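Local coordinates for sigma regulatory family protein-PP2C phosphatase (Chlamydia trachomatis serovar L2, PDB 6MAB) that is probably a membrane-bound PP2C-type phosphatase, here its periplasmic sensor domain, which probably senses TCA cycle intermediates, at residues P219-D224 with V233-G238. Sequence-based numbering, arbitrary orientation. Where two conformers were deposited one is given.
Sequences PPLNLD and VSFCIG
Leu223 fills the hollow between Val233 and Phe235. Its CD1 methyl is the main bump: it lies 3.5 Å from CG of Phe235 and equally near CB, at the root of the ring. The two side chains lie alongside each other, heading in the same direction. The other methyl, CD2, turns to Val233 and meets its CG2 at 3.8 Å. With CG tucked between the backbone N and carbonyl carbon (chi1 62°), the start of the Phe235 ring sits close to the Leu223 methyl. Leu221 adds a looser touch, with CD1 4.3 Å from CD2 of the ring. Beyond the pair, Leu223 also rests on Ile246 and Phe235 on Met242, both of strand 240-249.

Asp224 and Ser234 form an antiparallel hydrogen-bonded pair. Asp224 N gives a bond of 2.9 Å to Ser234 O, and Ser234 N one of 2.8 Å to Asp224 O. Their side chains share the sheet face away from the leucines, where CB of Asp224 lies 3.7 Å from OG of Ser234. Toward Leu221 the chains part. A water bridges them, donating to Leu221 O at 2.6 Å and accepting from Cys236 N at 2.8 Å.

The contact adds the short edge strand 224-225 to the sheet beside strand 232-237. Two backbone bonds set the pairing, a water extends the link, and leucine methyls shield the buried Val233 and Phe235.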
loop_
_atom_site.group_PDB
_atom_site.type_symbol
_atom_site.label_atom_id
_atom_site.label_comp_id
_atom_site.label_asym_id
_atom_site.label_seq_id
_atom_site.Cartn_x
_atom_site.Cartn_y
_atom_site.Cartn_z
ATOM N N PRO A 219 -10.079 -16.251 -10.592
ATOM C CA PRO A 219 -9.133 -17.363 -10.368
ATOM C C PRO A 219 -7.836 -16.871 -9.751
ATOM O O PRO A 219 -7.168 -15.997 -10.322
ATOM C CB PRO A 219 -8.903 -17.927 -11.779
ATOM C CG PRO A 219 -10.203 -17.641 -12.480
ATOM C CD PRO A 219 -10.641 -16.289 -11.959
ATOM N N PRO A 220 -7.451 -17.412 -8.599
ATOM C CA PRO A 220 -6.170 -17.024 -7.983
ATOM C C PRO A 220 -4.997 -17.509 -8.820
ATOM O O PRO A 220 -5.109 -18.413 -9.652
ATOM C CB PRO A 220 -6.186 -17.730 -6.626
ATOM C CG PRO A 220 -7.557 -18.146 -6.401
ATOM C CD PRO A 220 -8.210 -18.318 -7.732
ATOM N N LEU A 221 -3.840 -16.902 -8.560
ATOM C CA LEU A 221 -2.641 -17.189 -9.343
ATOM C C LEU A 221 -1.863 -18.403 -8.852
ATOM O O LEU A 221 -1.037 -18.938 -9.606
ATOM C CB LEU A 221 -1.704 -15.971 -9.314
ATOM C CG LEU A 221 -2.217 -14.690 -9.952
ATOM C CD1 LEU A 221 -1.113 -13.655 -9.851
ATOM C CD2 LEU A 221 -2.596 -14.919 -11.395
ATOM N N ASN A 222 -2.074 -18.829 -7.614
ATOM C CA ASN A 222 -1.461 -20.051 -7.096
ATOM C C ASN A 222 0.058 -20.022 -7.259
ATOM O O ASN A 222 0.670 -20.945 -7.804
ATOM C CB ASN A 222 -2.060 -21.280 -7.783
ATOM C CG ASN A 222 -1.714 -22.584 -7.082
ATOM O OD1 ASN A 222 -1.360 -22.603 -5.898
ATOM N ND2 ASN A 222 -1.830 -23.696 -7.817
ATOM N N LEU A 223 0.677 -18.949 -6.784
ATOM C CA LEU A 223 2.130 -18.846 -6.870
ATOM C C LEU A 223 2.771 -20.050 -6.194
ATOM O O LEU A 223 2.376 -20.449 -5.095
ATOM C CB LEU A 223 2.616 -17.549 -6.229
ATOM C CG LEU A 223 2.832 -16.387 -7.212
ATOM C CD1 LEU A 223 1.623 -16.082 -8.058
ATOM C CD2 LEU A 223 3.240 -15.155 -6.420
ATOM N N ASP A 224 3.746 -20.646 -6.876
ATOM C CA ASP A 224 4.374 -21.882 -6.430
ATOM C C ASP A 224 5.837 -21.596 -6.121
ATOM O O ASP A 224 6.570 -21.149 -7.016
ATOM C CB ASP A 224 4.237 -22.944 -7.522
ATOM C CG ASP A 224 4.658 -24.317 -7.066
ATOM O OD1 ASP A 224 4.734 -24.544 -5.845
ATOM O OD2 ASP A 224 4.905 -25.167 -7.944
ATOM N N VAL A 233 9.247 -17.591 -7.116
ATOM C CA VAL A 233 7.984 -18.269 -7.380
ATOM C C VAL A 233 7.780 -18.462 -8.873
ATOM O O VAL A 233 8.374 -17.776 -9.706
ATOM C CB VAL A 233 6.800 -17.478 -6.803
ATOM C CG1 VAL A 233 6.921 -17.376 -5.281
ATOM C CG2 VAL A 233 6.748 -16.090 -7.450
ATOM N N SER A 234 6.881 -19.393 -9.208
ATOM C CA SER A 234 6.411 -19.562 -10.571
ATOM C C SER A 234 4.891 -19.485 -10.577
ATOM O O SER A 234 4.233 -19.809 -9.586
ATOM C CB SER A 234 6.870 -20.906 -11.189
ATOM O OG SER A 234 6.293 -22.011 -10.515
ATOM N N PHE A 235 4.353 -19.020 -11.697
ATOM C CA PHE A 235 2.910 -18.958 -11.892
ATOM C C PHE A 235 2.659 -18.767 -13.379
ATOM O O PHE A 235 3.589 -18.591 -14.163
ATOM C CB PHE A 235 2.275 -17.845 -11.044
ATOM C CG PHE A 235 2.751 -16.467 -11.368
ATOM C CD1 PHE A 235 3.977 -16.016 -10.880
ATOM C CD2 PHE A 235 1.957 -15.603 -12.099
ATOM C CE1 PHE A 235 4.411 -14.727 -11.149
ATOM C CE2 PHE A 235 2.372 -14.324 -12.380
ATOM C CZ PHE A 235 3.596 -13.870 -11.889
ATOM N N CYS A 236 1.387 -18.836 -13.761
ATOM C CA CYS A 236 0.984 -18.643 -15.145
ATOM C C CYS A 236 0.051 -17.448 -15.260
ATOM O O CYS A 236 -0.754 -17.174 -14.359
ATOM C CB CYS A 236 0.297 -19.896 -15.695
ATOM S SG CYS A 236 1.420 -21.270 -15.910
ATOM N N ILE A 237 0.169 -16.738 -16.383
ATOM C CA ILE A 237 -0.772 -15.696 -16.787
ATOM C C ILE A 237 -1.308 -16.114 -18.139
ATOM O O ILE A 237 -0.556 -16.155 -19.122
ATOM C CB ILE A 237 -0.134 -14.311 -16.874
ATOM C CG1 ILE A 237 0.416 -13.910 -15.524
ATOM C CG2 ILE A 237 -1.179 -13.293 -17.341
ATOM C CD1 ILE A 237 1.208 -12.589 -15.562
ATOM N N GLY A 238 -2.604 -16.419 -18.201
ATOM C CA GLY A 238 -3.142 -16.978 -19.429
ATOM C C GLY A 238 -2.353 -18.237 -19.709
ATOM O O GLY A 238 -2.180 -19.092 -18.836
HETATM O O HOH W 1 -0.605 -19.778 -12.043
#